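Local coordinates for titin heart isoform N2-B (Homo sapiens, PDB 2BK8), which probably serves, through this immunoglobulin-like M1 domain, as a structural component of the M-band in muscle, at residues 90-93 and 94-97. Residues are numbered along the deposited sequence; the frame is centred on the assembly and turned at random.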
ATOM      1  N   LEU A  90      -1.516   9.641  -1.931  1.00 34.24           N
ATOM      2  CA  LEU A  90      -2.920   9.894  -1.592  1.00 35.34           C
ATOM      3  C   LEU A  90      -3.029  11.420  -1.483  1.00 32.52           C
ATOM      4  O   LEU A  90      -2.263  12.044  -0.724  1.00 34.95           O
ATOM      5  CB  LEU A  90      -3.297   9.239  -0.244  1.00 38.15           C
ATOM      6  CG  LEU A  90      -4.781   9.123   0.129  1.00 37.33           C
ATOM      7  CD1 LEU A  90      -4.980   8.100   1.281  1.00 39.01           C
ATOM      8  CD2 LEU A  90      -5.365  10.465   0.494  1.00 41.94           C
ATOM      9  N   PHE A  91      -3.897  12.018  -2.294  1.00 31.94           N
ATOM     10  CA  PHE A  91      -4.172  13.468  -2.251  1.00 33.73           C
ATOM     11  C   PHE A  91      -5.540  13.727  -1.589  1.00 35.29           C
ATOM     12  O   PHE A  91      -6.542  13.179  -2.030  1.00 34.73           O
ATOM     13  CB  PHE A  91      -4.170  14.095  -3.660  1.00 34.81           C
ATOM     14  CG  PHE A  91      -3.059  13.595  -4.570  1.00 35.66           C
ATOM     15  CD1 PHE A  91      -1.736  14.023  -4.399  1.00 34.65           C
ATOM     16  CD2 PHE A  91      -3.356  12.744  -5.628  1.00 34.55           C
ATOM     17  CE1 PHE A  91      -0.720  13.552  -5.249  1.00 36.51           C
ATOM     18  CE2 PHE A  91      -2.348  12.274  -6.485  1.00 36.48           C
ATOM     19  CZ  PHE A  91      -1.037  12.687  -6.298  1.00 36.44           C
ATOM     20  N   VAL A  92      -5.547  14.566  -0.547  1.00 34.79           N
ATOM     21  CA  VAL A  92      -6.772  15.124   0.083  1.00 35.76           C
ATOM     22  C   VAL A  92      -6.921  16.643  -0.171  1.00 36.47           C
ATOM     23  O   VAL A  92      -5.963  17.407   0.007  1.00 39.03           O
ATOM     24  CB  VAL A  92      -6.783  14.838   1.624  1.00 34.13           C
ATOM     25  CG1 VAL A  92      -8.093  15.355   2.297  1.00 35.26           C
ATOM     26  CG2 VAL A  92      -6.578  13.356   1.917  1.00 37.89           C
ATOM     27  N   LYS A  93      -8.118  17.084  -0.556  1.00 36.56           N
ATOM     28  CA  LYS A  93      -8.413  18.520  -0.782  1.00 37.44           C
ATOM     29  C   LYS A  93      -8.098  19.378   0.453  1.00 35.26           C
ATOM     30  O   LYS A  93      -8.463  19.007   1.557  1.00 36.47           O
ATOM     31  CB  LYS A  93      -9.875  18.710  -1.207  1.00 38.77           C
ATOM     32  CG  LYS A  93     -10.219  20.137  -1.595  1.00 40.78           C
ATOM     33  CD  LYS A  93     -11.372  20.165  -2.593  1.00 42.70           C
ATOM     34  CE  LYS A  93     -11.517  21.536  -3.266  1.00 41.74           C
ATOM     35  NZ  LYS A  93     -12.215  22.544  -2.398  1.00 45.50           N
ATOM     36  N   GLY A  94      -7.357  20.477   0.266  1.00 36.42           N
ATOM     37  CA  GLY A  94      -6.987  21.387   1.377  1.00 36.36           C
ATOM     38  C   GLY A  94      -5.575  21.226   1.948  1.00 38.09           C
ATOM     39  O   GLY A  94      -5.147  22.050   2.772  1.00 36.29           O
ATOM     40  N   VAL A  95      -4.861  20.176   1.523  1.00 36.66           N
ATOM     41  CA  VAL A  95      -3.504  19.861   2.032  1.00 39.87           C
ATOM     42  C   VAL A  95      -2.367  20.451   1.183  1.00 41.99           C
ATOM     43  O   VAL A  95      -1.659  21.367   1.631  1.00 44.16           O
ATOM     44  CB  VAL A  95      -3.257  18.322   2.191  1.00 37.95           C
ATOM     45  CG1 VAL A  95      -1.848  18.050   2.813  1.00 35.29           C
ATOM     46  CG2 VAL A  95      -4.345  17.672   3.033  1.00 38.02           C
ATOM     47  N   ARG A  96      -2.188  19.906  -0.020  1.00 41.30           N
ATOM     48  CA  ARG A  96      -1.175  20.390  -0.974  1.00 41.79           C
ATOM     49  C   ARG A  96      -1.706  21.567  -1.790  1.00 42.57           C
ATOM     50  O   ARG A  96      -2.913  21.657  -2.051  1.00 41.06           O
ATOM     51  CB  ARG A  96      -0.748  19.270  -1.942  1.00 42.48           C
ATOM     52  CG  ARG A  96      -0.289  17.958  -1.272  1.00 39.49           C
ATOM     53  CD  ARG A  96       0.307  16.957  -2.245  1.00 40.50           C
ATOM     54  NE  ARG A  96       0.199  15.585  -1.716  1.00 38.70           N
ATOM     55  CZ  ARG A  96       0.963  14.554  -2.077  1.00 33.57           C
ATOM     56  NH1 ARG A  96       1.924  14.688  -2.994  1.00 35.38           N
ATOM     57  NH2 ARG A  96       0.744  13.370  -1.525  1.00 33.79           N
ATOM     58  N   GLU A  97      -0.798  22.435  -2.234  1.00 42.20           N
ATOM     59  CA  GLU A  97      -1.150  23.547  -3.128  1.00 43.36           C
ATOM     60  C   GLU A  97      -1.612  23.000  -4.485  1.00 44.61           C
ATOM     61  O   GLU A  97      -1.149  21.950  -4.944  1.00 43.88           O
ATOM     62  CB  GLU A  97       0.036  24.507  -3.295  1.00 42.20           C
ATOM     63  CG  GLU A  97      -0.260  25.766  -4.107  1.00 45.58           C
ATOM     64  CD  GLU A  97       0.836  26.839  -3.986  1.00 44.62           C
ATOM     65  OE1 GLU A  97       2.036  26.501  -4.080  1.00 46.02           O
ATOM     66  OE2 GLU A  97       0.499  28.022  -3.812  1.00 42.82           O
ATOM     67  OXT GLU A  97      -2.472  23.586  -5.146  1.00 45.69           O
TER
HETATM   68  O   HOH W   1      -3.660  17.718  -1.184  1.00 37.09           O
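The chain reverses through a type II beta turn, V92-K93-G94-V95, in which V95 N gives V92 O a weak bond of 3.3 Å and G94, at the third position, has a positive phi of 100°. The turn follows the last strand, 83-92, of an immunoglobulin I-set sandwich. Glycine suits that position: a beta carbon there would lie 2.4 Å from K93 O. V92 O takes a second, shorter bond, since a water donates to it at 2.6 Å and accepts from R96 N, so the water links V92 O to R96 N, just beyond the turn. V95 CG2 packs against V92, 3.4 Å from V92 O and 4.0 Å from V92 CB.

Folded back along the strand, R96 has CG anti to its carbonyl carbon (chi1 -53°) and an extended chain from CG to NE, which brings the guanidinium level with F91. CD1 of the F91 ring stands 3.6 Å above the guanidinium plane of R96, over its centre, while R96 NE lies in the ring plane at the edge. With the two planes 69° apart, the ring meets the guanidinium face through CD1 in an oblique contact, not a parallel stack. Replacing F91 with an alanine would probably leave that guanidinium face without its aromatic neighbour, so that its tilt would rest mainly on the salt bridges.

Those salt bridges also hold the guanidinium: R96 NE pairs with D70 and R96 NH2 with E89, and D70 also accepts from V92 N, so one carboxylate links the strand backbone to the arginine. These carboxylates probably offset the positive charge of R96. R96 NH2 also makes a weak, bent bond to L90 O, 3.4 Å long.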